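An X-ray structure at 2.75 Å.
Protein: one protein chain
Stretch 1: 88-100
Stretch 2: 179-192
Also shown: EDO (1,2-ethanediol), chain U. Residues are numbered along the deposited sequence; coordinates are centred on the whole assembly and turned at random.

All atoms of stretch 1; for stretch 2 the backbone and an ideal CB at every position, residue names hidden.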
# COMPACT_ATOMS: atom_id res chain seq x y z
N ALA A 88 -28.83 7.74 -41.58
CA ALA A 88 -27.53 7.79 -40.99
C ALA A 88 -27.46 9.03 -40.13
O ALA A 88 -27.99 10.08 -40.53
CB ALA A 88 -26.43 7.86 -42.03
N PRO A 89 -26.83 8.95 -38.98
CA PRO A 89 -26.63 10.16 -38.17
C PRO A 89 -26.01 11.26 -39.02
O PRO A 89 -25.27 11.02 -39.96
CB PRO A 89 -25.69 9.69 -37.05
CG PRO A 89 -25.91 8.27 -36.95
CD PRO A 89 -26.24 7.78 -38.34
N ALA A 90 -26.37 12.49 -38.68
CA ALA A 90 -25.86 13.66 -39.37
C ALA A 90 -26.00 14.87 -38.45
O ALA A 90 -26.85 14.91 -37.56
CB ALA A 90 -26.62 13.88 -40.68
N SER A 91 -25.18 15.88 -38.71
CA SER A 91 -25.23 17.08 -37.92
C SER A 91 -24.83 18.26 -38.78
O SER A 91 -23.86 18.18 -39.53
CB SER A 91 -24.29 17.02 -36.72
OG SER A 91 -24.09 18.33 -36.19
N ASN A 92 -25.59 19.33 -38.66
CA ASN A 92 -25.24 20.59 -39.29
C ASN A 92 -24.95 21.62 -38.21
O ASN A 92 -25.25 22.80 -38.34
CB ASN A 92 -26.34 21.02 -40.25
CG ASN A 92 -26.52 20.03 -41.37
OD1 ASN A 92 -25.55 19.59 -42.02
ND2 ASN A 92 -27.77 19.60 -41.57
N ALA A 93 -24.33 21.14 -37.14
CA ALA A 93 -23.98 21.99 -36.01
C ALA A 93 -22.81 22.90 -36.33
O ALA A 93 -21.92 22.58 -37.12
CB ALA A 93 -23.63 21.13 -34.82
N ARG A 94 -22.83 24.06 -35.70
CA ARG A 94 -21.71 24.98 -35.76
C ARG A 94 -21.74 25.82 -34.49
O ARG A 94 -22.61 26.68 -34.33
CB ARG A 94 -21.78 25.85 -37.02
CG ARG A 94 -20.60 26.84 -37.19
CD ARG A 94 -20.78 27.71 -38.44
NE ARG A 94 -19.68 28.66 -38.66
CZ ARG A 94 -19.58 29.45 -39.73
NH1 ARG A 94 -20.52 29.43 -40.68
NH2 ARG A 94 -18.55 30.27 -39.84
N ALA A 95 -20.79 25.57 -33.59
CA ALA A 95 -20.77 26.24 -32.30
C ALA A 95 -20.11 27.61 -32.45
O ALA A 95 -19.28 27.82 -33.34
CB ALA A 95 -20.00 25.42 -31.28
N PRO A 96 -20.47 28.55 -31.57
CA PRO A 96 -19.86 29.88 -31.61
C PRO A 96 -18.38 29.90 -31.27
O PRO A 96 -17.89 29.13 -30.43
CB PRO A 96 -20.66 30.66 -30.55
CG PRO A 96 -21.81 29.78 -30.18
CD PRO A 96 -21.40 28.40 -30.44
N SER A 97 -17.67 30.84 -31.91
CA SER A 97 -16.26 31.11 -31.62
C SER A 97 -16.06 31.85 -30.31
O SER A 97 -14.93 31.86 -29.80
CB SER A 97 -15.69 31.93 -32.76
OG SER A 97 -16.54 33.06 -32.97
N ASP A 98 -17.10 32.50 -29.78
CA ASP A 98 -17.03 33.27 -28.53
C ASP A 98 -17.34 32.42 -27.29
O ASP A 98 -17.58 32.98 -26.21
CB ASP A 98 -18.01 34.47 -28.61
CG ASP A 98 -19.41 34.10 -29.22
OD1 ASP A 98 -19.47 34.02 -30.48
OD2 ASP A 98 -20.44 33.94 -28.50
N VAL A 99 -17.31 31.09 -27.40
CA VAL A 99 -17.66 30.20 -26.30
C VAL A 99 -16.69 29.02 -26.23
O VAL A 99 -16.51 28.30 -27.22
CB VAL A 99 -19.11 29.69 -26.44
CG1 VAL A 99 -19.45 28.66 -25.35
CG2 VAL A 99 -20.09 30.84 -26.33
N ASP A 100 -16.13 28.79 -25.04
CA ASP A 100 -15.05 27.82 -24.86
C ASP A 100 -15.64 26.43 -24.61
O ASP A 100 -15.97 26.07 -23.48
CB ASP A 100 -14.17 28.24 -23.69
CG ASP A 100 -12.99 27.31 -23.49
OD1 ASP A 100 -12.67 26.50 -24.41
OD2 ASP A 100 -12.40 27.38 -22.38
N UNK A 179 -24.30 26.35 -19.12
CA UNK A 179 -25.22 25.93 -20.17
C UNK A 179 -24.62 26.17 -21.55
O UNK A 179 -24.66 25.27 -22.41
CB UNK A 179 -26.55 26.67 -20.04
N UNK A 180 -23.99 27.33 -21.75
CA UNK A 180 -23.36 27.60 -23.04
C UNK A 180 -22.21 26.64 -23.29
O UNK A 180 -22.12 26.02 -24.36
CB UNK A 180 -22.86 29.05 -23.10
N UNK A 181 -21.37 26.42 -22.27
CA UNK A 181 -20.21 25.57 -22.48
C UNK A 181 -20.63 24.14 -22.80
O UNK A 181 -20.09 23.53 -23.72
CB UNK A 181 -19.30 25.59 -21.25
N UNK A 182 -21.60 23.62 -22.04
CA UNK A 182 -22.14 22.29 -22.29
C UNK A 182 -22.76 22.20 -23.66
O UNK A 182 -22.70 21.15 -24.31
CB UNK A 182 -23.17 21.92 -21.22
N UNK A 183 -23.44 23.24 -24.09
CA UNK A 183 -24.02 23.19 -25.42
C UNK A 183 -22.94 23.20 -26.47
O UNK A 183 -23.01 22.44 -27.46
CB UNK A 183 -24.98 24.36 -25.64
N UNK A 184 -21.92 24.03 -26.29
CA UNK A 184 -20.84 24.05 -27.27
C UNK A 184 -20.07 22.74 -27.26
O UNK A 184 -19.75 22.19 -28.33
CB UNK A 184 -19.89 25.22 -27.00
N UNK A 185 -19.81 22.19 -26.07
CA UNK A 185 -19.10 20.93 -25.97
C UNK A 185 -19.82 19.85 -26.75
O UNK A 185 -19.26 19.24 -27.66
CB UNK A 185 -18.94 20.51 -24.51
N UNK A 186 -21.10 19.64 -26.45
CA UNK A 186 -21.78 18.52 -27.09
C UNK A 186 -22.09 18.81 -28.55
O UNK A 186 -22.14 17.89 -29.36
CB UNK A 186 -23.07 18.19 -26.34
N UNK A 187 -22.26 20.08 -28.90
CA UNK A 187 -22.46 20.41 -30.31
C UNK A 187 -21.23 20.09 -31.15
O UNK A 187 -21.35 19.77 -32.34
CB UNK A 187 -22.82 21.89 -30.46
N UNK A 188 -20.03 20.12 -30.55
CA UNK A 188 -18.80 19.80 -31.28
C UNK A 188 -18.33 18.36 -31.06
O UNK A 188 -17.14 18.10 -31.23
CB UNK A 188 -17.69 20.77 -30.86
N UNK A 189 -19.23 17.42 -30.57
CA UNK A 189 -18.73 16.04 -30.57
C UNK A 189 -19.02 15.34 -31.89
O UNK A 189 -19.95 15.71 -32.63
CB UNK A 189 -19.35 15.25 -29.42
N UNK A 190 -18.24 14.32 -32.20
CA UNK A 190 -18.58 13.41 -33.29
C UNK A 190 -19.73 12.50 -32.91
O UNK A 190 -19.96 12.20 -31.73
CB UNK A 190 -17.36 12.57 -33.69
N UNK A 191 -20.42 12.00 -33.94
CA UNK A 191 -21.63 11.20 -33.74
C UNK A 191 -21.37 9.70 -33.50
O UNK A 191 -22.35 8.96 -33.31
CB UNK A 191 -22.54 11.36 -34.96
N UNK A 192 -20.11 9.25 -33.51
CA UNK A 192 -19.78 7.82 -33.32
C UNK A 192 -18.47 7.60 -32.52
O UNK A 192 -17.37 8.02 -32.93
CB UNK A 192 -19.66 7.14 -34.69
C1 EDO U . -25.84 26.05 -40.26
O1 EDO U . -26.42 24.87 -39.67
C2 EDO U . -26.91 27.15 -40.32
O2 EDO U . -26.25 28.41 -40.20

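Position 179 lies in a helix that enters from earlier in the chain. Its ideal CB has nothing of stretch 1 within 5.5 Å, so stretch 1 sets no preference. The residue is Gln 179.

Position 180 is helical, and its CA-to-CB bond points toward stretch 1. The ideal CB lies 4.1 Å from Val 99 CG1. An aliphatic residue would suit, as would a long side chain whose first carbons pack here. It is Arg 180, with chi1 at -71° (m). Arg 180 NH2 is hydrogen-bonded to a residue just outside the stretches.

Position 181 points sideways. Its ideal CB is 4.0 Å from Asp 100 O, so a small side chain fits; other sizes are not excluded by what is visible. It is Ala 181, with CB 4.1 Å from Asp 100 O.

Position 182 points away from stretch 1, which leaves the choice open. It is Leu 182. Position 183 points sideways with nothing close, and many residues would do. It is Ala 183.

Position 184 faces stretch 1 squarely. Its ideal CB is 3.8 Å from Val 99 CG1, 4.3 Å from Ala 95 CB and 4.9 Å from Pro 96 CD. These neighbours are apolar. A small apolar residue suits best. It is Ala 184. Its CB touches Val 99 CG1 and Ala 95 CB, which goes with the 5.5 Å between the CA atoms of Ala 184 and Ala 95.

Positions 185 and 186 have no neighbour in stretch 1 near the ideal CB, so stretch 1 leaves both open to many side chains. They are Tyr 185, whose ring leads away, and Phe 186.

Position 187 again points toward stretch 1. The ideal CB is 4.5 Å from Ala 93 CB and 4.6 Å from Ala 95 CB. With a CA-to-CA distance of 6.1 Å to Ala 93, a small residue is favoured. It is Ala 187. Its backbone also takes part, with O lying 3.6 Å from Ala 93 CB.

Position 188 is the first to leave helical angles. Its CB points sideways, 5.2 Å from Ala 95 CB. A branched side chain with a methyl, such as Thr or Val, could reach that methyl. It is Thr 188. With chi1 at 64° (p), its CG2 packs 3.7 Å from Ala 95 CB.

Positions 189 and 190 are extended and out of reach of stretch 1. Position 189 is open to many residues; phi of -73° at 190 is compatible with proline among others. They are Arg 189 and Pro 190. Arg 189 NE donates a hydrogen bond to Tyr 185 O at 3.0 Å, and Arg 189 NH2 donates one to Thr 188 OG1 at 3.0 Å.

Position 191 points toward stretch 1. Its ideal CB is 4.1 Å from Pro 89 CB, with the backbone at Ala 90 just beyond. Leu, Ile or Met could fill this space. It is Leu 191, the residue most covered by stretch 1. CD1 lies 3.7 Å from Pro 89 CB and 3.4 Å from Ala 90 N. CD2 is 4.2 Å from Ser 91 CB.

Position 192 points sideways and meets nothing, so many residues would do. It is Ala 192.

Stretch 2, residues 179-192: QRALAAYFATRPLA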
# COMPACT_ATOMS: atom_id res chain seq x y z
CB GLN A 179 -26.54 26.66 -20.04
CG GLN A 179 -27.33 26.19 -18.85
CD GLN A 179 -28.63 26.90 -18.70
OE1 GLN A 179 -28.96 27.79 -19.50
NE2 GLN A 179 -29.43 26.50 -17.69
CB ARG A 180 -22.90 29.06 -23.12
CG ARG A 180 -24.06 30.07 -23.22
CD ARG A 180 -23.57 31.49 -23.39
NE ARG A 180 -23.27 32.07 -22.08
CZ ARG A 180 -24.16 32.68 -21.29
NH1 ARG A 180 -25.45 32.82 -21.66
NH2 ARG A 180 -23.76 33.15 -20.11
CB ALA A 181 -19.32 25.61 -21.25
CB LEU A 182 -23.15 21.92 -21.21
CG LEU A 182 -22.45 21.60 -19.88
CD1 LEU A 182 -23.34 21.75 -18.70
CD2 LEU A 182 -21.95 20.21 -19.92
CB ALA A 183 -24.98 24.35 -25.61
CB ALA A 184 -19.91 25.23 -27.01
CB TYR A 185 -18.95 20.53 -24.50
CG TYR A 185 -18.21 19.22 -24.33
CD1 TYR A 185 -16.83 19.18 -24.24
CD2 TYR A 185 -18.90 18.02 -24.33
CE1 TYR A 185 -16.14 17.97 -24.11
CE2 TYR A 185 -18.23 16.82 -24.20
CZ TYR A 185 -16.85 16.79 -24.10
OH TYR A 185 -16.19 15.58 -23.97
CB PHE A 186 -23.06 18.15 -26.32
CG PHE A 186 -22.79 17.29 -25.13
CD1 PHE A 186 -22.33 15.99 -25.30
CD2 PHE A 186 -22.92 17.79 -23.85
CE1 PHE A 186 -22.05 15.18 -24.21
CE2 PHE A 186 -22.64 17.01 -22.76
CZ PHE A 186 -22.20 15.70 -22.93
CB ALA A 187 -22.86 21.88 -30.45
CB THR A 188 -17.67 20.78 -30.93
OG1 THR A 188 -17.31 20.66 -29.54
CG2 THR A 188 -18.09 22.21 -31.17
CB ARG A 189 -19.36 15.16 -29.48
CG ARG A 189 -19.31 15.58 -28.03
CD ARG A 189 -17.92 15.62 -27.46
NE ARG A 189 -17.36 16.91 -27.82
CZ ARG A 189 -16.08 17.21 -27.85
NH1 ARG A 189 -15.19 16.26 -27.56
NH2 ARG A 189 -15.71 18.45 -28.19
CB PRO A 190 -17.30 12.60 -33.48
CG PRO A 190 -16.74 12.54 -32.07
CD PRO A 190 -17.00 13.89 -31.51
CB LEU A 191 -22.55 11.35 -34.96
CG LEU A 191 -22.64 12.75 -35.55
CD1 LEU A 191 -23.72 12.75 -36.62
CD2 LEU A 191 -22.94 13.74 -34.48
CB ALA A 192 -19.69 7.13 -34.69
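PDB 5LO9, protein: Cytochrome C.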